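Local coordinates for protein escJ (Escherichia coli, PDB 1YJ7) that probably helps to form the membrane-associated platform on which the type III secretion system of enteropathogenic Escherichia coli is assembled, at residues D[13-17]-D[58-62]; D[20-26]-D[49-54]; D[126-132]-D[161-167]. The protein carries 3 engineered substitutions. All coordinates share one frame; numbering follows the deposited sequence. Where two conformers were deposited one is given.

In the fold
From the N terminus the chain runs through strand 3-9 into helix 11-23, which serves both contact 1 and contact 2. Contact 2 closes the inner loop, bringing helix 47-56 back onto the C-terminal end of helix 11-23 after strands 28-32 and 38-42. Contact 1 closes the outer loop around it, laying the segment just after helix 47-56 beside the earlier turns of helix 11-23. The two touch where F59 packs on L20 and M17 on L54. Contact 3 follows in series, pairing strands 123-130 and 159-165 in the mixed sheet and closing the loop that holds helix 140-150; its nearest atoms lie about 9 Å from those of either other contact.

Contact 1: D[13-17]-D[58-62]. With PO4 (phosphate ion), chain H.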
loop_
_atom_site.group_PDB
_atom_site.type_symbol
_atom_site.label_atom_id
_atom_site.label_comp_id
_atom_site.label_asym_id
_atom_site.label_seq_id
_atom_site.Cartn_x
_atom_site.Cartn_y
_atom_site.Cartn_z
ATOM N N GLU D 13 13.812 17.573 17.547
ATOM C CA GLU D 13 12.500 17.344 16.921
ATOM C C GLU D 13 11.394 17.990 17.775
ATOM O O GLU D 13 10.517 18.693 17.268
ATOM C CB GLU D 13 12.229 15.888 16.584
ATOM C CG GLU D 13 10.961 15.751 15.758
ATOM C CD GLU D 13 11.087 14.843 14.557
ATOM O OE1 GLU D 13 11.580 13.720 14.723
ATOM O OE2 GLU D 13 10.669 15.258 13.459
ATOM N N ALA D 14 11.453 17.754 19.074
ATOM C CA ALA D 14 10.478 18.308 19.993
ATOM C C ALA D 14 10.523 19.839 19.964
ATOM O O ALA D 14 9.478 20.474 19.910
ATOM C CB ALA D 14 10.693 17.774 21.406
ATOM N N ASN D 15 11.713 20.436 19.997
ATOM C CA ASN D 15 11.809 21.891 19.981
ATOM C C ASN D 15 11.246 22.495 18.701
ATOM O O ASN D 15 10.582 23.520 18.729
ATOM C CB ASN D 15 13.255 22.365 20.127
ATOM C CG ASN D 15 13.773 22.247 21.546
ATOM O OD1 ASN D 15 13.001 22.157 22.511
ATOM N ND2 ASN D 15 15.100 22.202 21.675
ATOM N N GLN D 16 11.568 21.891 17.570
ATOM C CA GLN D 16 11.072 22.409 16.294
ATOM C C GLN D 16 9.554 22.328 16.216
ATOM O O GLN D 16 8.900 23.298 15.803
ATOM C CB GLN D 16 11.752 21.716 15.114
ATOM C CG GLN D 16 13.240 22.082 15.058
ATOM C CD GLN D 16 13.965 21.461 13.894
ATOM O OE1 GLN D 16 13.585 20.393 13.422
ATOM N NE2 GLN D 16 15.029 22.130 13.433
ATOM N N MET D 17 8.987 21.205 16.629
ATOM C CA MET D 17 7.531 21.039 16.598
ATOM C C MET D 17 6.864 21.979 17.593
ATOM O O MET D 17 5.871 22.619 17.282
ATOM C CB MET D 17 7.139 19.581 16.858
ATOM C CG MET D 17 7.481 18.673 15.718
ATOM S SD MET D 17 6.788 16.972 15.960
ATOM C CE MET D 17 8.085 16.270 16.218
ATOM N N GLY D 58 5.649 18.761 7.484
ATOM C CA GLY D 58 6.402 17.539 7.334
ATOM C C GLY D 58 6.915 16.932 8.611
ATOM O O GLY D 58 7.939 16.231 8.576
ATOM N N PHE D 59 6.218 17.192 9.726
ATOM C CA PHE D 59 6.572 16.632 11.029
ATOM C C PHE D 59 5.612 15.523 11.474
ATOM O O PHE D 59 4.397 15.647 11.252
ATOM C CB PHE D 59 6.507 17.723 12.089
ATOM C CG PHE D 59 7.646 18.690 12.042
ATOM C CD1 PHE D 59 7.451 19.978 11.580
ATOM C CD2 PHE D 59 8.905 18.331 12.502
ATOM C CE1 PHE D 59 8.490 20.891 11.550
ATOM C CE2 PHE D 59 9.941 19.240 12.468
ATOM C CZ PHE D 59 9.736 20.522 12.005
ATOM N N PRO D 60 6.123 14.477 12.131
ATOM C CA PRO D 60 7.558 14.269 12.365
ATOM C C PRO D 60 8.310 13.835 11.103
ATOM O O PRO D 60 7.730 13.241 10.197
ATOM C CB PRO D 60 7.583 13.140 13.408
ATOM C CG PRO D 60 6.369 12.373 13.136
ATOM C CD PRO D 60 5.327 13.385 12.714
ATOM N N LYS D 61 9.601 14.139 11.057
ATOM C CA LYS D 61 10.393 13.911 9.860
ATOM C C LYS D 61 10.580 12.428 9.642
ATOM O O LYS D 61 10.858 11.681 10.567
ATOM C CB LYS D 61 11.751 14.601 9.962
ATOM C CG LYS D 61 11.672 16.103 10.127
ATOM C CD LYS D 61 11.378 16.805 8.829
ATOM C CE LYS D 61 11.324 18.309 9.020
ATOM N NZ LYS D 61 10.292 18.916 8.143
ATOM N N LYS D 62 10.382 11.988 8.410
ATOM C CA LYS D 62 10.518 10.574 8.141
ATOM C C LYS D 62 11.980 10.208 7.967
ATOM O O LYS D 62 12.815 11.059 7.650
ATOM C CB LYS D 62 9.604 10.107 6.997
ATOM C CG LYS D 62 9.897 10.601 5.629
ATOM C CD LYS D 62 8.844 10.068 4.645
ATOM C CE LYS D 62 9.053 8.599 4.307
ATOM N NZ LYS D 62 8.121 8.116 3.233
HETATM P P PO4 H . 9.089 5.063 1.123
HETATM O O1 PO4 H . 10.237 5.703 1.884
HETATM O O2 PO4 H . 7.780 5.774 1.415
HETATM O O3 PO4 H . 8.978 3.625 1.590
HETATM O O4 PO4 H . 9.432 5.110 -0.352
#
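F59 lies against helix 11-23 with E13, Q16 and M17 ranged about its ring. Its CB meets the thioether of M17, with SD at 4.0 Å. CG of the ring is turned anti to its own carbonyl carbon (chi1 -75°), which swings the ring toward 13-17. Further out, CD2 has two neighbours: M17 CG reaches it obliquely at 3.5 Å, while E13 OE2 sits at the ring edge, 3.7 Å from the same CD2. Toward the tip Q16 takes over. Its CB approaches F59 CZ at 3.9 Å and its OE1 lies at the edge beside CE2, the amide turned 73° from the ring plane. M17 SD stands obliquely to the ring, 5.1 Å from the F59 centroid, as a Met-aromatic contact, and M17 CE goes on to P60. K61, its chain bent about CB-CG, brings CE over one face of the ring, toward the rim.

The polar link comes from E13. In one of its two conformers OE2 accepts K61 N at 2.9 Å, an almost straight bond (174°) entering on the syn side of the carboxylate. The same oxygen touches CA and CB of P60, whose preceding peptide is cis. Farther along, K62 points away from helix 11-23, and its NZ binds O2 of a phosphate at 3.0 Å. This ion, probably from the crystallisation liquor, is also held by K101 of a third subunit.

The helix 47-56 ends just before, in a Schellman motif with G58 as its C-prime residue. M17 and F59 both rest on L54 of that helix. The loop 58-62 thus lies beside helix 11-23, with M17 reaching L9 of strand 3-9 and L40 of strand 38-42, and P60 reaching Y6 of strand 3-9.

Contact 2: D[20-26]-D[49-54]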
loop_
_atom_site.group_PDB
_atom_site.type_symbol
_atom_site.label_atom_id
_atom_site.label_comp_id
_atom_site.label_asym_id
_atom_site.label_seq_id
_atom_site.Cartn_x
_atom_site.Cartn_y
_atom_site.Cartn_z
ATOM N N LEU D 20 7.062 25.618 16.397
ATOM C CA LEU D 20 6.158 25.793 15.280
ATOM C C LEU D 20 4.722 25.960 15.788
ATOM O O LEU D 20 3.993 26.855 15.342
ATOM C CB LEU D 20 6.271 24.604 14.317
ATOM C CG LEU D 20 5.239 24.486 13.195
ATOM C CD1 LEU D 20 5.300 25.712 12.259
ATOM C CD2 LEU D 20 5.498 23.206 12.451
ATOM N N LEU D 21 4.319 25.098 16.716
ATOM C CA LEU D 21 2.956 25.126 17.247
ATOM C C LEU D 21 2.710 26.398 18.059
ATOM O O LEU D 21 1.683 27.061 17.884
ATOM C CB LEU D 21 2.651 23.875 18.065
ATOM C CG LEU D 21 2.545 22.596 17.218
ATOM C CD1 LEU D 21 2.433 21.404 18.115
ATOM C CD2 LEU D 21 1.374 22.656 16.256
ATOM N N LEU D 22 3.669 26.765 18.908
ATOM C CA LEU D 22 3.540 27.976 19.733
ATOM C C LEU D 22 3.434 29.231 18.877
ATOM O O LEU D 22 2.671 30.153 19.206
ATOM C CB LEU D 22 4.711 28.095 20.706
ATOM C CG LEU D 22 4.722 27.134 21.880
ATOM C CD1 LEU D 22 6.026 27.270 22.643
ATOM C CD2 LEU D 22 3.530 27.353 22.813
ATOM N N SER D 23 4.135 29.249 17.749
ATOM C CA SER D 23 4.126 30.406 16.866
ATOM C C SER D 23 2.788 30.551 16.127
ATOM O O SER D 23 2.488 31.609 15.589
ATOM C CB SER D 23 5.290 30.353 15.884
ATOM O OG SER D 23 5.062 29.389 14.881
ATOM N N ASN D 24 2.003 29.475 16.113
ATOM C CA ASN D 24 0.648 29.465 15.565
ATOM C C ASN D 24 -0.416 29.534 16.644
ATOM O O ASN D 24 -1.593 29.228 16.399
ATOM C CB ASN D 24 0.442 28.198 14.725
ATOM C CG ASN D 24 1.095 28.297 13.381
ATOM O OD1 ASN D 24 0.527 28.867 12.457
ATOM N ND2 ASN D 24 2.308 27.771 13.258
ATOM N N ASP D 25 -0.011 29.906 17.852
ATOM C CA ASP D 25 -0.944 30.094 18.959
ATOM C C ASP D 25 -1.691 28.811 19.342
ATOM O O ASP D 25 -2.858 28.837 19.746
ATOM C CB ASP D 25 -1.868 31.268 18.610
ATOM C CG ASP D 25 -1.070 32.501 18.200
ATOM O OD1 ASP D 25 -0.114 32.839 18.949
ATOM O OD2 ASP D 25 -1.253 33.168 17.151
ATOM N N VAL D 26 -0.997 27.684 19.209
ATOM C CA VAL D 26 -1.471 26.411 19.714
ATOM C C VAL D 26 -0.840 26.178 21.074
ATOM O O VAL D 26 0.370 26.243 21.202
ATOM C CB VAL D 26 -1.083 25.243 18.776
ATOM C CG1 VAL D 26 -1.430 23.884 19.413
ATOM C CG2 VAL D 26 -1.746 25.408 17.442
ATOM N N ARG D 49 -6.115 21.193 14.626
ATOM C CA ARG D 49 -5.299 22.279 14.116
ATOM C C ARG D 49 -3.814 21.932 14.239
ATOM O O ARG D 49 -3.041 22.186 13.317
ATOM C CB ARG D 49 -5.633 23.578 14.855
ATOM C CG ARG D 49 -4.985 24.822 14.287
ATOM C CD ARG D 49 -5.704 26.103 14.710
ATOM N NE ARG D 49 -5.706 26.271 16.169
ATOM C CZ ARG D 49 -4.943 27.137 16.843
ATOM N NH1 ARG D 49 -4.085 27.928 16.217
ATOM N NH2 ARG D 49 -5.030 27.199 18.164
ATOM N N ALA D 50 -3.432 21.327 15.356
ATOM C CA ALA D 50 -2.039 20.951 15.590
ATOM C C ALA D 50 -1.546 19.917 14.580
ATOM O O ALA D 50 -0.469 20.048 14.034
ATOM C CB ALA D 50 -1.847 20.435 16.996
ATOM N N ILE D 51 -2.337 18.880 14.358
ATOM C CA ILE D 51 -1.978 17.857 13.402
ATOM C C ILE D 51 -1.894 18.422 11.973
ATOM O O ILE D 51 -1.016 18.013 11.191
ATOM C CB ILE D 51 -2.978 16.674 13.523
ATOM C CG1 ILE D 51 -2.798 15.994 14.890
ATOM C CG2 ILE D 51 -2.767 15.658 12.396
ATOM C CD1 ILE D 51 -1.404 15.498 15.200
ATOM N N THR D 52 -2.774 19.356 11.634
ATOM C CA THR D 52 -2.744 19.984 10.303
ATOM C C THR D 52 -1.421 20.739 10.122
ATOM O O THR D 52 -0.736 20.580 9.112
ATOM C CB THR D 52 -3.933 20.930 10.104
ATOM O OG1 THR D 52 -5.167 20.187 10.181
ATOM C CG2 THR D 52 -3.928 21.555 8.688
ATOM N N ILE D 53 -1.069 21.538 11.120
ATOM C CA ILE D 53 0.167 22.317 11.089
ATOM C C ILE D 53 1.375 21.402 11.012
ATOM O O ILE D 53 2.270 21.622 10.194
ATOM C CB ILE D 53 0.263 23.263 12.338
ATOM C CG1 ILE D 53 -0.766 24.379 12.229
ATOM C CG2 ILE D 53 1.690 23.882 12.447
ATOM C CD1 ILE D 53 -1.058 25.085 13.544
ATOM N N LEU D 54 1.408 20.349 11.829
ATOM C CA LEU D 54 2.546 19.442 11.780
ATOM C C LEU D 54 2.613 18.708 10.440
ATOM O O LEU D 54 3.679 18.603 9.838
ATOM C CB LEU D 54 2.513 18.450 12.911
ATOM C CG LEU D 54 2.651 19.078 14.294
ATOM C CD1 LEU D 54 2.495 17.994 15.349
ATOM C CD2 LEU D 54 3.969 19.828 14.457
#
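I53 is the chief apolar bridge between the helices. Its CG2 packs on L20 CG at 3.7 Å, the two side chains running past each other in opposite directions, and its CD1 meets N24 CB at 3.7 Å and V26 CG2 at 4.0 Å. Deeper in, L21 lays CD2 on the backbone and CB of A50, 3.9 Å from A50 CA, while its CG meets L54 CD2 with the two chains at about a right angle.

The polar contacts gather at the end of helix 11-23, closed by a Schellman motif with D25 as C-prime residue. The guanidinium of R49 meets two carbonyls at its edge: NH2 donates to D25 O at 3.1 Å (165°), coming from above the carbonyl plane, and NH1 makes a weak bond to N24 O. V26 CG2 lies over one face of this group, and D46 gives NH2 a salt bridge. L20 O is gripped from opposite faces of its plane by S23 OG and N24 ND2.

L21 and L54 both reach L5 of strand 3-9. Two helices against one face of a three-stranded antiparallel sheet are consistent with the ring-building motif of the YscJ/FliF family.

Contact 3: D[126-132]-D[161-167]; sequences VLVISSP and VVIKSSS
V126-S130 and V161-S165 pair residue for residue as parallel strands, their axes 4.6 Å apart at closest approach and 23° from one another. Five backbone bonds form the ladder, from V162 N to V126 O (2.9 Å) through to S166 N on S130 O, which carries the pairing one residue beyond strand 159-165. CA-H...O contacts such as I129 CA to K164 O, 3.2 Å, fill in between.

On one face L127 and I129 meet V162 and K164. With chi1 at 176° and chi2 near +60°, L127 turns CD1 to V162 CG1 at 3.9 Å. I129 CD1 rests on K164 CB at 4.0 Å, and the ammonium of K164 goes on to Q169. The other face pairs V126 with V161 and V128 CB with I163 CG2 at 4.0 Å. Past the strands, P132 lies among three serines, its CA 3.2 Å from S165 OG, which is hydrogen-bonded to the C-terminal G171, and its CD 3.5 Å from S166 OG.

L127, I129, V162 and K164 pack on a second subunit; V126, V161 and I163 touch helix 140-150, through which strands 123-130 and 159-165 are joined as a beta-alpha-beta unit.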
loop_
_atom_site.group_PDB
_atom_site.type_symbol
_atom_site.label_atom_id
_atom_site.label_comp_id
_atom_site.label_asym_id
_atom_site.label_seq_id
_atom_site.Cartn_x
_atom_site.Cartn_y
_atom_site.Cartn_z
ATOM N N VAL D 126 22.760 18.635 -6.144
ATOM C CA VAL D 126 23.107 19.347 -4.918
ATOM C C VAL D 126 21.948 20.236 -4.516
ATOM O O VAL D 126 21.555 21.133 -5.274
ATOM C CB VAL D 126 24.353 20.210 -5.122
ATOM C CG1 VAL D 126 24.734 20.914 -3.813
ATOM C CG2 VAL D 126 25.490 19.361 -5.628
ATOM N N LEU D 127 21.393 19.975 -3.334
ATOM C CA LEU D 127 20.340 20.808 -2.754
ATOM C C LEU D 127 20.909 21.493 -1.516
ATOM O O LEU D 127 21.489 20.838 -0.628
ATOM C CB LEU D 127 19.141 19.964 -2.362
ATOM C CG LEU D 127 17.998 20.703 -1.655
ATOM C CD1 LEU D 127 17.364 21.755 -2.544
ATOM C CD2 LEU D 127 16.981 19.700 -1.176
ATOM N N VAL D 128 20.796 22.812 -1.488
ATOM C CA VAL D 128 21.301 23.614 -0.375
ATOM C C VAL D 128 20.156 24.417 0.206
ATOM O O VAL D 128 19.434 25.110 -0.500
ATOM C CB VAL D 128 22.425 24.562 -0.822
ATOM C CG1 VAL D 128 22.946 25.420 0.353
ATOM C CG2 VAL D 128 23.554 23.786 -1.480
ATOM N N ILE D 129 19.983 24.315 1.519
ATOM C CA ILE D 129 18.986 25.083 2.224
ATOM C C ILE D 129 19.719 26.199 2.951
ATOM O O ILE D 129 20.698 25.947 3.657
ATOM C CB ILE D 129 18.224 24.226 3.269
ATOM C CG1 ILE D 129 17.587 22.975 2.648
ATOM C CG2 ILE D 129 17.144 25.089 3.948
ATOM C CD1 ILE D 129 16.704 23.238 1.369
ATOM N N SER D 130 19.266 27.431 2.763
ATOM C CA SER D 130 19.852 28.571 3.435
ATOM C C SER D 130 18.988 29.140 4.545
ATOM O O SER D 130 17.779 28.931 4.618
ATOM C CB SER D 130 20.164 29.678 2.431
ATOM O OG SER D 130 19.007 30.445 2.140
ATOM N N SER D 131 19.645 29.892 5.418
ATOM C CA SER D 131 18.942 30.763 6.351
ATOM C C SER D 131 17.989 31.660 5.535
ATOM O O SER D 131 18.342 32.086 4.432
ATOM C CB SER D 131 19.922 31.622 7.135
ATOM O OG SER D 131 21.030 30.852 7.587
ATOM N N PRO D 132 16.835 31.984 6.090
ATOM C CA PRO D 132 15.909 32.897 5.407
ATOM C C PRO D 132 16.500 34.292 5.165
ATOM O O PRO D 132 16.063 34.988 4.234
ATOM C CB PRO D 132 14.711 32.981 6.363
ATOM C CG PRO D 132 14.863 31.876 7.344
ATOM C CD PRO D 132 16.302 31.513 7.386
ATOM N N VAL D 161 22.528 22.497 -9.092
ATOM C CA VAL D 161 22.463 23.118 -7.766
ATOM C C VAL D 161 21.124 23.817 -7.610
ATOM O O VAL D 161 20.723 24.651 -8.442
ATOM C CB VAL D 161 23.635 24.112 -7.537
ATOM C CG1 VAL D 161 23.518 24.805 -6.161
ATOM C CG2 VAL D 161 24.949 23.384 -7.671
ATOM N N VAL D 162 20.405 23.457 -6.558
ATOM C CA VAL D 162 19.157 24.111 -6.234
ATOM C C VAL D 162 19.311 24.688 -4.837
ATOM O O VAL D 162 19.762 23.991 -3.941
ATOM C CB VAL D 162 17.994 23.137 -6.293
ATOM C CG1 VAL D 162 16.710 23.764 -5.785
ATOM C CG2 VAL D 162 17.814 22.611 -7.771
ATOM N N ILE D 163 18.963 25.960 -4.691
ATOM C CA ILE D 163 19.026 26.636 -3.386
ATOM C C ILE D 163 17.639 27.089 -2.955
ATOM O O ILE D 163 16.884 27.651 -3.733
ATOM C CB ILE D 163 20.082 27.784 -3.392
ATOM C CG1 ILE D 163 19.757 28.870 -4.414
ATOM C CG2 ILE D 163 21.500 27.219 -3.647
ATOM C CD1 ILE D 163 20.618 30.118 -4.258
ATOM N N LYS D 164 17.282 26.807 -1.696
ATOM C CA LYS D 164 16.005 27.211 -1.138
ATOM C C LYS D 164 16.203 27.787 0.268
ATOM O O LYS D 164 17.055 27.327 1.007
ATOM C CB LYS D 164 15.061 26.017 -1.027
ATOM C CG LYS D 164 14.673 25.348 -2.341
ATOM C CD LYS D 164 13.733 26.227 -3.163
ATOM C CE LYS D 164 13.782 25.841 -4.628
ATOM N NZ LYS D 164 12.658 26.427 -5.425
ATOM N N SER D 165 15.441 28.815 0.591
ATOM C CA SER D 165 15.337 29.331 1.957
ATOM C C SER D 165 14.535 28.355 2.803
ATOM O O SER D 165 13.548 27.810 2.348
ATOM C CB SER D 165 14.633 30.678 1.949
ATOM O OG SER D 165 14.346 31.123 3.271
ATOM N N SER D 166 14.915 28.171 4.072
ATOM C CA SER D 166 14.151 27.299 4.947
ATOM C C SER D 166 12.719 27.837 5.140
ATOM O O SER D 166 11.795 27.072 5.480
ATOM C CB SER D 166 14.849 27.162 6.313
ATOM O OG SER D 166 14.828 28.398 6.995
ATOM N N SER D 167 12.536 29.141 4.944
ATOM C CA SER D 167 11.214 29.768 5.103
ATOM C C SER D 167 10.238 29.468 3.959
ATOM O O SER D 167 9.053 29.803 4.052
ATOM C CB SER D 167 11.326 31.273 5.357
ATOM O OG SER D 167 11.946 31.982 4.301
#